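Side-chain contacts in esterase A (Caulobacter crescentus, PDB 5GKV), which probably works as a serine hydrolase of the beta-lactamase and penicillin-binding protein family, presumably cleaving ester bonds: residues G358-N363 with D372-R377; E29-N34 with L41-A46; F329-T334 with G339-G344; F79-A84 with G344-F349; E315-W318 with M323-E326. All blocks are in the same frame, centred on the assembly; numbering follows the deposited sequence.

Interaction 1 of 5, residues G358-N363 with D372-R377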
# COMPACT_ATOMS: atom_id res chain seq x y z
N GLY A 358 -2.73 2.98 12.19
CA GLY A 358 -4.00 3.51 11.70
C GLY A 358 -4.15 3.32 10.21
O GLY A 358 -3.20 2.95 9.50
N ALA A 359 -5.36 3.60 9.73
CA ALA A 359 -5.60 3.58 8.30
C ALA A 359 -6.75 4.51 7.97
O ALA A 359 -7.72 4.61 8.73
CB ALA A 359 -5.92 2.16 7.80
N TYR A 360 -6.63 5.20 6.84
CA TYR A 360 -7.69 6.03 6.28
C TYR A 360 -8.06 5.43 4.93
O TYR A 360 -7.19 5.27 4.07
CB TYR A 360 -7.22 7.47 6.14
CG TYR A 360 -8.12 8.37 5.33
CD1 TYR A 360 -9.30 8.89 5.87
CD2 TYR A 360 -7.78 8.73 4.03
CE1 TYR A 360 -10.12 9.72 5.13
CE2 TYR A 360 -8.58 9.55 3.29
CZ TYR A 360 -9.75 10.05 3.84
OH TYR A 360 -10.56 10.88 3.08
N VAL A 361 -9.34 5.10 4.75
CA VAL A 361 -9.80 4.44 3.52
C VAL A 361 -11.02 5.20 3.03
O VAL A 361 -12.01 5.34 3.77
CB VAL A 361 -10.12 2.96 3.76
CG1 VAL A 361 -10.67 2.34 2.47
CG2 VAL A 361 -8.85 2.20 4.25
N MET A 362 -10.97 5.70 1.80
CA MET A 362 -12.05 6.54 1.30
C MET A 362 -12.27 6.24 -0.17
O MET A 362 -11.45 5.60 -0.82
CB MET A 362 -11.76 8.04 1.51
CG MET A 362 -10.78 8.66 0.47
SD MET A 362 -9.15 7.86 0.25
CE MET A 362 -9.13 7.70 -1.54
N ASN A 363 -13.39 6.74 -0.71
CA ASN A 363 -13.66 6.48 -2.12
C ASN A 363 -13.72 7.73 -2.99
O ASN A 363 -13.75 7.59 -4.21
CB ASN A 363 -14.95 5.65 -2.30
CG ASN A 363 -16.19 6.32 -1.72
OD1 ASN A 363 -16.10 7.33 -1.03
ND2 ASN A 363 -17.36 5.73 -1.98
N ASP A 372 -2.39 13.04 1.52
CA ASP A 372 -3.68 13.67 1.34
C ASP A 372 -4.08 14.31 2.67
O ASP A 372 -4.06 13.62 3.70
CB ASP A 372 -4.73 12.64 0.91
CG ASP A 372 -6.08 13.26 0.62
OD1 ASP A 372 -6.76 13.73 1.57
OD2 ASP A 372 -6.46 13.29 -0.57
N PRO A 373 -4.44 15.60 2.69
CA PRO A 373 -4.67 16.26 3.99
C PRO A 373 -5.82 15.69 4.78
O PRO A 373 -5.82 15.85 6.01
CB PRO A 373 -4.94 17.72 3.60
CG PRO A 373 -5.30 17.68 2.15
CD PRO A 373 -4.49 16.56 1.58
N ARG A 374 -6.82 15.05 4.14
CA ARG A 374 -7.88 14.40 4.92
C ARG A 374 -7.28 13.36 5.88
O ARG A 374 -7.63 13.31 7.06
CB ARG A 374 -8.91 13.76 3.99
CG ARG A 374 -9.66 14.78 3.09
CD ARG A 374 -10.48 14.08 2.01
NE ARG A 374 -9.62 13.42 1.02
CZ ARG A 374 -10.06 12.57 0.09
NH1 ARG A 374 -11.36 12.25 0.04
NH2 ARG A 374 -9.21 12.04 -0.78
N SER A 375 -6.33 12.57 5.39
CA SER A 375 -5.72 11.54 6.23
C SER A 375 -4.74 12.16 7.23
O SER A 375 -4.71 11.75 8.40
CB SER A 375 -5.02 10.48 5.36
OG SER A 375 -3.83 10.97 4.73
N VAL A 376 -3.97 13.15 6.78
CA VAL A 376 -2.95 13.76 7.65
C VAL A 376 -3.61 14.43 8.85
O VAL A 376 -3.16 14.26 10.00
CB VAL A 376 -2.08 14.73 6.85
CG1 VAL A 376 -1.06 15.40 7.75
CG2 VAL A 376 -1.38 13.99 5.70
N ARG A 377 -4.68 15.19 8.62
CA ARG A 377 -5.37 15.86 9.73
C ARG A 377 -5.91 14.86 10.74
O ARG A 377 -5.89 15.11 11.95
CB ARG A 377 -6.52 16.72 9.21
CG ARG A 377 -6.12 17.97 8.42
CD ARG A 377 -7.37 18.86 8.18
NE ARG A 377 -8.30 18.29 7.20
CZ ARG A 377 -8.24 18.53 5.89
NH1 ARG A 377 -7.31 19.36 5.41
NH2 ARG A 377 -9.11 17.97 5.06

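Interaction 2 of 5, residues E29-N34 with L41-A46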
# COMPACT_ATOMS: atom_id res chain seq x y z
N GLU A 29 -14.07 15.21 15.60
CA GLU A 29 -14.27 16.57 15.11
C GLU A 29 -13.63 16.77 13.74
O GLU A 29 -14.25 17.33 12.82
CB GLU A 29 -13.67 17.57 16.10
CG GLU A 29 -14.41 17.66 17.41
CD GLU A 29 -15.61 18.61 17.34
OE1 GLU A 29 -15.60 19.51 16.47
OE2 GLU A 29 -16.53 18.45 18.16
N VAL A 30 -12.38 16.33 13.59
CA VAL A 30 -11.67 16.46 12.31
C VAL A 30 -12.35 15.63 11.24
O VAL A 30 -12.53 16.09 10.09
CB VAL A 30 -10.19 16.07 12.48
CG1 VAL A 30 -9.50 15.97 11.12
CG2 VAL A 30 -9.47 17.09 13.39
N PHE A 31 -12.76 14.40 11.59
CA PHE A 31 -13.48 13.53 10.68
C PHE A 31 -14.74 14.21 10.16
O PHE A 31 -14.96 14.30 8.95
CB PHE A 31 -13.81 12.21 11.40
CG PHE A 31 -14.25 11.08 10.50
CD1 PHE A 31 -13.33 10.37 9.74
CD2 PHE A 31 -15.58 10.71 10.44
CE1 PHE A 31 -13.73 9.31 8.92
CE2 PHE A 31 -16.00 9.65 9.63
CZ PHE A 31 -15.07 8.95 8.87
N GLU A 32 -15.57 14.72 11.07
CA GLU A 32 -16.76 15.46 10.65
C GLU A 32 -16.39 16.62 9.72
O GLU A 32 -17.07 16.86 8.73
CB GLU A 32 -17.52 15.97 11.87
CG GLU A 32 -18.66 16.93 11.54
CD GLU A 32 -19.37 17.44 12.79
OE1 GLU A 32 -19.83 18.61 12.77
OE2 GLU A 32 -19.48 16.67 13.77
N GLN A 33 -15.32 17.36 10.04
CA GLN A 33 -14.95 18.49 9.20
C GLN A 33 -14.52 18.05 7.80
O GLN A 33 -14.79 18.77 6.83
CB GLN A 33 -13.84 19.31 9.85
CG GLN A 33 -13.52 20.62 9.11
CD GLN A 33 -14.62 21.66 9.31
OE1 GLN A 33 -15.18 21.78 10.40
NE2 GLN A 33 -14.95 22.39 8.25
N ASN A 34 -13.85 16.88 7.66
CA ASN A 34 -13.49 16.38 6.33
C ASN A 34 -14.71 16.25 5.43
O ASN A 34 -14.61 16.44 4.21
CB ASN A 34 -12.78 15.01 6.40
CG ASN A 34 -11.33 15.10 6.85
OD1 ASN A 34 -10.74 16.18 6.87
ND2 ASN A 34 -10.75 13.96 7.23
N LEU A 41 -16.84 11.53 -0.31
CA LEU A 41 -18.02 10.74 -0.65
C LEU A 41 -18.33 9.84 0.55
O LEU A 41 -19.25 10.13 1.31
CB LEU A 41 -17.80 9.93 -1.93
CG LEU A 41 -18.95 9.02 -2.38
CD1 LEU A 41 -20.25 9.86 -2.55
CD2 LEU A 41 -18.60 8.31 -3.69
N GLY A 42 -17.53 8.79 0.75
CA GLY A 42 -17.58 8.04 1.98
C GLY A 42 -16.17 7.74 2.46
O GLY A 42 -15.20 7.75 1.69
N ALA A 43 -16.06 7.47 3.77
CA ALA A 43 -14.74 7.23 4.33
C ALA A 43 -14.85 6.50 5.66
O ALA A 43 -15.87 6.55 6.35
CB ALA A 43 -13.97 8.55 4.52
N ARG A 44 -13.76 5.84 6.02
CA ARG A 44 -13.64 5.20 7.33
C ARG A 44 -12.22 5.43 7.83
O ARG A 44 -11.25 5.33 7.07
CB ARG A 44 -13.97 3.70 7.24
CG ARG A 44 -14.15 3.01 8.59
CD ARG A 44 -14.59 1.57 8.38
NE ARG A 44 -14.96 0.88 9.61
CZ ARG A 44 -15.40 -0.38 9.63
NH1 ARG A 44 -15.48 -1.06 8.48
NH2 ARG A 44 -15.73 -0.96 10.76
N PHE A 45 -12.10 5.77 9.11
CA PHE A 45 -10.80 6.01 9.73
C PHE A 45 -10.72 5.17 10.98
O PHE A 45 -11.62 5.24 11.83
CB PHE A 45 -10.57 7.48 10.09
CG PHE A 45 -9.24 7.73 10.77
CD1 PHE A 45 -8.05 7.70 10.04
CD2 PHE A 45 -9.17 8.01 12.14
CE1 PHE A 45 -6.81 7.92 10.66
CE2 PHE A 45 -7.94 8.24 12.77
CZ PHE A 45 -6.76 8.20 12.03
N ALA A 46 -9.64 4.42 11.11
CA ALA A 46 -9.45 3.55 12.26
C ALA A 46 -8.08 3.82 12.87
O ALA A 46 -7.10 4.01 12.14
CB ALA A 46 -9.57 2.06 11.87

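Interaction 3 of 5, residues F329-T334 with G339-G344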
# COMPACT_ATOMS: atom_id res chain seq x y z
N PHE A 329 6.37 13.34 7.16
CA PHE A 329 5.55 13.21 8.36
C PHE A 329 4.05 13.18 8.04
O PHE A 329 3.22 13.68 8.80
CB PHE A 329 5.88 14.32 9.37
CG PHE A 329 7.29 14.22 9.88
CD1 PHE A 329 7.58 13.39 10.95
CD2 PHE A 329 8.32 14.91 9.26
CE1 PHE A 329 8.89 13.25 11.41
CE2 PHE A 329 9.63 14.78 9.71
CZ PHE A 329 9.92 13.95 10.79
N TYR A 330 3.71 12.55 6.92
CA TYR A 330 2.30 12.36 6.61
C TYR A 330 1.64 11.29 7.47
O TYR A 330 0.41 11.18 7.45
CB TYR A 330 2.14 12.00 5.13
CG TYR A 330 2.57 13.11 4.21
CD1 TYR A 330 2.28 14.45 4.49
CD2 TYR A 330 3.26 12.83 3.03
CE1 TYR A 330 2.67 15.47 3.62
CE2 TYR A 330 3.65 13.83 2.17
CZ TYR A 330 3.35 15.14 2.46
OH TYR A 330 3.75 16.11 1.58
N TYR A 331 2.42 10.49 8.22
CA TYR A 331 1.87 9.48 9.12
C TYR A 331 2.03 9.90 10.59
O TYR A 331 2.08 9.04 11.47
CB TYR A 331 2.50 8.11 8.90
CG TYR A 331 2.46 7.61 7.48
CD1 TYR A 331 1.36 7.84 6.66
CD2 TYR A 331 3.53 6.89 6.96
CE1 TYR A 331 1.34 7.39 5.34
CE2 TYR A 331 3.52 6.43 5.65
CZ TYR A 331 2.43 6.68 4.86
OH TYR A 331 2.44 6.21 3.57
N GLY A 332 2.07 11.19 10.86
CA GLY A 332 2.19 11.66 12.22
C GLY A 332 3.61 12.08 12.55
O GLY A 332 4.47 12.19 11.67
N PRO A 333 3.89 12.28 13.84
CA PRO A 333 5.16 12.92 14.25
C PRO A 333 6.37 12.00 14.36
O PRO A 333 7.49 12.50 14.51
CB PRO A 333 4.82 13.49 15.63
CG PRO A 333 3.84 12.46 16.18
CD PRO A 333 2.99 12.07 14.98
N THR A 334 6.22 10.68 14.29
CA THR A 334 7.34 9.79 14.54
C THR A 334 8.12 9.55 13.25
O THR A 334 7.59 8.98 12.29
CB THR A 334 6.85 8.47 15.12
OG1 THR A 334 6.06 8.74 16.29
CG2 THR A 334 8.01 7.59 15.51
N GLY A 339 4.69 2.92 6.50
CA GLY A 339 3.44 2.43 5.94
C GLY A 339 3.46 2.60 4.44
O GLY A 339 4.50 2.49 3.80
N HIS A 340 2.28 2.86 3.88
CA HIS A 340 2.22 3.19 2.47
C HIS A 340 0.90 3.90 2.21
O HIS A 340 -0.08 3.72 2.95
CB HIS A 340 2.38 1.95 1.59
CG HIS A 340 3.09 2.21 0.30
ND1 HIS A 340 2.51 2.91 -0.75
CD2 HIS A 340 4.33 1.87 -0.13
CE1 HIS A 340 3.37 3.00 -1.75
NE2 HIS A 340 4.49 2.37 -1.40
N SER A 341 0.91 4.73 1.18
CA SER A 341 -0.27 5.48 0.79
C SER A 341 -0.73 5.03 -0.59
O SER A 341 0.02 4.39 -1.33
CB SER A 341 -0.00 6.99 0.80
OG SER A 341 0.45 7.38 2.08
N GLY A 342 -1.96 5.39 -0.93
CA GLY A 342 -2.58 4.92 -2.15
C GLY A 342 -3.10 6.08 -2.99
O GLY A 342 -3.43 7.15 -2.48
N TRP A 343 -3.14 5.84 -4.30
CA TRP A 343 -3.74 6.75 -5.27
C TRP A 343 -5.09 7.28 -4.78
O TRP A 343 -6.02 6.51 -4.52
CB TRP A 343 -3.92 6.01 -6.60
CG TRP A 343 -4.57 6.84 -7.66
CD1 TRP A 343 -5.90 6.89 -7.97
CD2 TRP A 343 -3.91 7.72 -8.58
NE1 TRP A 343 -6.11 7.77 -9.02
CE2 TRP A 343 -4.91 8.29 -9.41
CE3 TRP A 343 -2.57 8.08 -8.79
CZ2 TRP A 343 -4.61 9.19 -10.42
CZ3 TRP A 343 -2.28 8.98 -9.79
CH2 TRP A 343 -3.29 9.53 -10.60
N GLY A 344 -5.20 8.59 -4.64
CA GLY A 344 -6.46 9.20 -4.26
C GLY A 344 -6.57 9.53 -2.78
O GLY A 344 -7.43 10.34 -2.41

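Interaction 4 of 5, residues F79-A84 with G344-F349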
# COMPACT_ATOMS: atom_id res chain seq x y z
N PHE A 79 -5.50 0.73 -3.90
CA PHE A 79 -4.43 1.13 -4.82
C PHE A 79 -3.09 0.88 -4.11
O PHE A 79 -2.93 -0.19 -3.52
CB PHE A 79 -4.68 2.55 -5.31
CG PHE A 79 -5.94 2.65 -6.12
CD1 PHE A 79 -5.96 2.19 -7.43
CD2 PHE A 79 -7.11 3.12 -5.55
CE1 PHE A 79 -7.13 2.22 -8.17
CE2 PHE A 79 -8.28 3.17 -6.29
CZ PHE A 79 -8.30 2.71 -7.59
N SER A 80 -2.16 1.83 -4.12
CA SER A 80 -0.80 1.53 -3.67
C SER A 80 -0.70 1.37 -2.16
O SER A 80 0.36 0.96 -1.68
CB SER A 80 0.18 2.60 -4.16
OG SER A 80 -0.35 3.91 -4.05
N THR A 81 -1.77 1.64 -1.40
CA THR A 81 -1.71 1.24 0.01
C THR A 81 -1.49 -0.27 0.11
O THR A 81 -0.85 -0.75 1.05
CB THR A 81 -2.98 1.69 0.75
OG1 THR A 81 -3.04 3.12 0.71
CG2 THR A 81 -2.94 1.24 2.23
N THR A 82 -1.93 -1.02 -0.91
CA THR A 82 -1.66 -2.45 -0.98
C THR A 82 -0.17 -2.79 -0.86
O THR A 82 0.18 -3.86 -0.35
CB THR A 82 -2.21 -3.00 -2.31
OG1 THR A 82 -3.57 -2.56 -2.47
CG2 THR A 82 -2.15 -4.52 -2.34
N LYS A 83 0.72 -1.90 -1.31
CA LYS A 83 2.15 -2.19 -1.28
C LYS A 83 2.67 -2.44 0.14
O LYS A 83 3.67 -3.16 0.31
CB LYS A 83 2.94 -1.04 -1.92
CG LYS A 83 2.63 -0.86 -3.41
CD LYS A 83 3.68 0.02 -4.08
CE LYS A 83 3.50 0.03 -5.60
NZ LYS A 83 2.23 0.74 -6.00
N ALA A 84 2.04 -1.85 1.16
CA ALA A 84 2.45 -2.14 2.53
C ALA A 84 2.17 -3.60 2.87
O ALA A 84 2.93 -4.23 3.62
CB ALA A 84 1.72 -1.22 3.52
N GLY A 344 -5.20 8.59 -4.64
CA GLY A 344 -6.46 9.20 -4.26
C GLY A 344 -6.57 9.53 -2.78
O GLY A 344 -7.43 10.34 -2.41
N GLY A 345 -5.75 8.92 -1.93
CA GLY A 345 -5.66 9.42 -0.57
C GLY A 345 -5.66 8.41 0.56
O GLY A 345 -5.44 8.80 1.70
N SER A 346 -5.90 7.12 0.27
CA SER A 346 -5.88 6.12 1.34
C SER A 346 -4.46 5.95 1.90
O SER A 346 -3.46 6.29 1.27
CB SER A 346 -6.41 4.77 0.84
OG SER A 346 -5.48 4.11 -0.03
N CYS A 347 -4.38 5.40 3.11
CA CYS A 347 -3.07 5.09 3.68
C CYS A 347 -3.24 4.13 4.84
O CYS A 347 -4.33 3.98 5.40
CB CYS A 347 -2.34 6.36 4.15
SG CYS A 347 -3.05 7.06 5.69
N ALA A 348 -2.13 3.49 5.20
CA ALA A 348 -2.05 2.70 6.43
C ALA A 348 -0.64 2.81 6.97
O ALA A 348 0.32 2.82 6.19
CB ALA A 348 -2.43 1.24 6.18
N PHE A 349 -0.50 2.93 8.29
CA PHE A 349 0.82 3.13 8.86
C PHE A 349 0.93 2.42 10.20
O PHE A 349 -0.07 2.14 10.87
CB PHE A 349 1.12 4.62 9.04
CG PHE A 349 0.33 5.24 10.17
CD1 PHE A 349 -0.99 5.64 9.97
CD2 PHE A 349 0.88 5.38 11.43
CE1 PHE A 349 -1.74 6.18 11.01
CE2 PHE A 349 0.14 5.93 12.49
CZ PHE A 349 -1.16 6.33 12.27

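Interaction 5 of 5, residues E315-W318 with M323-E326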
# COMPACT_ATOMS: atom_id res chain seq x y z
N GLU A 315 10.84 14.09 -1.62
CA GLU A 315 11.91 13.40 -0.93
C GLU A 315 11.31 12.23 -0.15
O GLU A 315 10.42 12.44 0.69
CB GLU A 315 12.66 14.35 0.01
CG GLU A 315 14.06 13.84 0.34
CD GLU A 315 14.63 14.39 1.65
OE1 GLU A 315 14.36 15.56 2.01
OE2 GLU A 315 15.37 13.63 2.32
N ILE A 316 11.77 11.02 -0.42
CA ILE A 316 11.24 9.81 0.20
C ILE A 316 12.38 9.02 0.83
O ILE A 316 13.46 8.88 0.25
CB ILE A 316 10.46 8.93 -0.81
CG1 ILE A 316 9.29 9.72 -1.40
CG2 ILE A 316 9.98 7.60 -0.15
CD1 ILE A 316 8.56 8.99 -2.54
N SER A 317 12.13 8.51 2.04
CA SER A 317 12.98 7.53 2.69
C SER A 317 12.28 6.18 2.54
O SER A 317 11.18 5.99 3.06
CB SER A 317 13.17 7.89 4.17
OG SER A 317 13.84 6.87 4.90
N TRP A 318 12.91 5.27 1.80
CA TRP A 318 12.34 3.95 1.53
C TRP A 318 12.96 2.90 2.43
O TRP A 318 14.19 2.81 2.53
CB TRP A 318 12.58 3.54 0.07
CG TRP A 318 11.74 4.24 -0.95
CD1 TRP A 318 12.16 5.13 -1.90
CD2 TRP A 318 10.33 4.07 -1.16
NE1 TRP A 318 11.10 5.53 -2.67
CE2 TRP A 318 9.96 4.90 -2.24
CE3 TRP A 318 9.33 3.30 -0.52
CZ2 TRP A 318 8.65 4.99 -2.70
CZ3 TRP A 318 8.03 3.40 -0.97
CH2 TRP A 318 7.70 4.23 -2.06
N MET A 323 7.09 2.82 2.87
CA MET A 323 7.51 4.21 2.94
C MET A 323 7.74 4.58 4.40
O MET A 323 6.86 4.38 5.24
CB MET A 323 6.46 5.13 2.31
CG MET A 323 6.90 6.58 2.19
SD MET A 323 5.73 7.65 1.32
CE MET A 323 4.61 6.40 0.57
N ARG A 324 8.93 5.09 4.71
CA ARG A 324 9.16 5.61 6.05
C ARG A 324 8.60 7.03 6.16
O ARG A 324 8.30 7.68 5.16
CB ARG A 324 10.65 5.56 6.38
CG ARG A 324 11.24 4.15 6.20
CD ARG A 324 12.73 4.09 6.54
NE ARG A 324 12.95 4.24 7.98
CZ ARG A 324 13.41 5.35 8.55
NH1 ARG A 324 13.70 6.41 7.81
NH2 ARG A 324 13.57 5.39 9.87
N ASN A 325 8.42 7.49 7.39
CA ASN A 325 7.60 8.69 7.61
C ASN A 325 8.39 9.96 7.33
O ASN A 325 7.93 10.84 6.59
CB ASN A 325 7.02 8.67 9.02
CG ASN A 325 5.89 9.67 9.21
OD1 ASN A 325 5.21 10.07 8.26
ND2 ASN A 325 5.68 10.09 10.46
N GLU A 326 9.59 10.09 7.89
CA GLU A 326 10.45 11.22 7.57
C GLU A 326 10.80 11.16 6.09
O GLU A 326 10.96 10.06 5.55
CB GLU A 326 11.72 11.21 8.42
CG GLU A 326 12.44 9.87 8.44
CD GLU A 326 13.80 9.94 9.12
OE1 GLU A 326 14.52 8.93 9.08
OE2 GLU A 326 14.14 11.00 9.70
O HOH W 1 9.64 9.17 3.25

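Interaction 1 of 5, residues G358-N363 with D372-R377
Tyr360 and Met362, two residues apart on strand 358-362, both point at the first turn of the helix that begins at Pro373. The ring of Tyr360 is brought over that turn because CG stands anti to the backbone N (chi1 169°). Its atom CD2 comes 3.5 Å from Ser375 CB, while Ser375 CA sits over one ring face near the rim. At the far end, Tyr360 OH lies 3.1 Å above the guanidinium plane of Arg374, the phenol ring and the guanidinium being turned 72° against each other. The angle there is too poor for a hydrogen bond; the hydroxyl bonds instead to Glu40, which also forms a salt bridge with Arg374 NH1. Further on, Met362 CG packs 3.7 Å from Arg374 NH1. The guanidinium is also gripped by Asp372, the N-cap residue: Arg374 NE meets Asp372 OD1 at 2.9 Å and Arg374 NH2 meets Asp372 OD2 at 3.0 Å, a side-on grip, while OD1 also caps Arg374 N. The first turn, 373-377, runs roughly antiparallel (149°) to 358-362, a strand flanked by strands 42-49 and 347-351, and Ala359 and Val361 touch helix 270-281.

Interaction 2 of 5, residues E29-N34 with L41-A46
Phe31 reaches from helix 25-35 onto the backbone of strand 42-46, a helix-on-sheet packing in the alpha/beta core of the serine beta-lactamase fold. The first shell consists of the outer rim of one ring. Phe31 CZ approaches Ala43 O at 3.6 Å, and this carbonyl oxygen lies at the ring edge, in the ring plane. The neighbouring atom Phe31 CE1 rests 3.8 Å from Phe45 CB, with Phe31 CD1 almost as near, and it touches Ala43 CB more loosely at 4.5 Å. No hydrogen bond crosses between the segments; the contact is van der Waals packing of a ring rim on methyl and methylene groups and on one backbone carbonyl.

The side chains reach this position by similar first torsions. In Phe31, CG stands opposite the backbone N (chi1 -166°), which extends the ring across the gap between the axes of 29-34 and 42-46, 10.4 Å apart at closest approach. Phe45 has the same first torsion class (chi1 178°), yet its ring leads away from the helix, leaving CB as the touching atom. The next shell fixes both elements. Phe35 meets the Phe31 ring edge-to-face, and Phe45 packs against Tyr360 of the adjoining strand. Arg44, whose side chain starts away from the helix, forms a salt bridge with Asp56 and packs on helix 270-281. One turn along from Phe31, Asn34 ties its helix to the C-terminal one with both ends of its amide: ND2 bonds to Arg374 O, and OD1 to Arg377 NH2.

Interaction 3 of 5, residues F329-T334 with G339-G344
Tyr331 spans from the loop 329-334 to strand 339-341 and ends on Ser341, where its OH and Ser341 OG lie 2.7 Å apart in a hydrogen bond that either hydroxyl could donate. Both side chains have the same first torsion: CG of Tyr331 (chi1 -53°) and OG of Ser341 each stand beside the backbone N, opposite the carbonyl carbon. With the second torsion of Tyr331 at -37°, the phenol presents an edge to the serine: Ser341 OG is close to the ring plane, and it is also 3.4 Å from Tyr331 CE1. The other flank of the ring runs along the strand backbone, where Tyr331 CE2 comes 3.8 Å from Gly339 N. Tyr331 OH also lies close to the peptide, 3.1 Å from His340 C, but its angles to His340 N and Ser341 N are too poor for bonds.

His340 points to the other side of the strand. The imidazole leans forward along the chain, and His340 ND1 donates to Ser341 O at 3.0 Å, with that oxygen only 3° from the ring plane and the donor on a carbonyl lone pair; this fixes the ring rotation. Behind Tyr331, the type I turn from Phe329 to Gly332 is held by Asn325, which bonds to Tyr331 N and Gly332 O. The sequence His340-Ser341-Gly342 at the end of this strand is consistent with the Lys/His-Thr/Ser-Gly motif that lines the active-site cleft in serine beta-lactamases and penicillin-binding proteins.

Interaction 4 of 5, residues F79-A84 with G344-F349
Flat groups stay at the margin where Thr81 meets Ser346 and Ala348: the Phe79 ring packs edge-to-face with Trp343, and the Phe349 ring belongs to the opposite side of its strand, against Ile379 and Tyr383. The contact itself is made by Thr81, the second residue of Ser80-Thr81-Thr82-Lys83, a sequence that fits the SxxK motif of serine beta-lactamases and penicillin-binding proteins, leading into helix 82-95. Both branches of this threonine are used. Thr81 OG1, beside the backbone N (chi1 -62°), is 2.7 Å from Ser346 OG in a hydrogen bond of undecided direction, whereas the methyl Thr81 CG2, opposite that N, packs 4.0 Å from Ala348 CB. Ser346 OG reaches the threonine from between its own backbone N and carbonyl carbon (chi1 73°), and a weak second bond runs to Leu78 O. The backbones come close here, with the CA atoms of Thr81 and Cys347 5.5 Å apart, so the motif turn lies directly on strand 347-349. Lys83 takes no part in this contact; its NZ hydrogen-bonds to Tyr169 OH. The turn is further tied by Phe79 O, which accepts from Thr82 N at 2.9 Å and from Thr82 OG1 at 2.7 Å.

Interaction 5 of 5, residues E315-W318 with M323-E326
A single beta bridge, Trp318 with Met323, joins the small two-stranded sheet of 305-306 and 315-318 to strand 323-324, the outermost strand at one end of the main antiparallel sheet of the beta-lactamase fold. Its backbone bond runs from Arg324 N to Ser317 O at 2.9 Å, almost in line with the carbonyl. The same two residues meet again through their side chains: Arg324 NH1 donates to Ser317 OG at 2.9 Å, close to the guanidinium plane. That nitrogen also forms a straight salt bridge (174°) to Glu326 OE1, on its anti lone pair, so two in-plane acceptors fix the guanidinium. Ser317 OG, placed opposite its backbone N (chi1 172°), bonds in addition to Glu303. Met323 meets the apolar neighbours of Ser317. Met323 CG lies 4.0 Å from Ile316 CG2, and Met323 CB is equally far from Trp318 CZ3, while Ile316 CG2 covers one face of the indole near the rim. Where the strands part beyond the bridge, one water takes over: it accepts from Ser317 N and donates to Arg324 O and Glu326 O, each at 2.8 Å.

Overall arrangement
All five contacts are largely buried and reach one antiparallel sheet, but at different depths. Interaction 4 is the most central, its centre about 4 Å from that of the chain, and interaction 2 the most peripheral, its centre about 20 Å away. Interactions 1 and 2 lay the C-terminal and N-terminal helices against adjacent strands, the first by a tyrosine and a methionine lying against an arginine that its own helix cap and Glu40 hold, the second by a phenylalanine rim without any hydrogen bond between the segments. Interactions 3 and 4 share Gly344, sit on neighbouring strands and each turn on one hydroxyl pair, beside the family motifs. Interaction 5, at the far edge, combines direct and water-mediated hydrogen bonds with apolar packing round Met323; Asn325 links it to interaction 3.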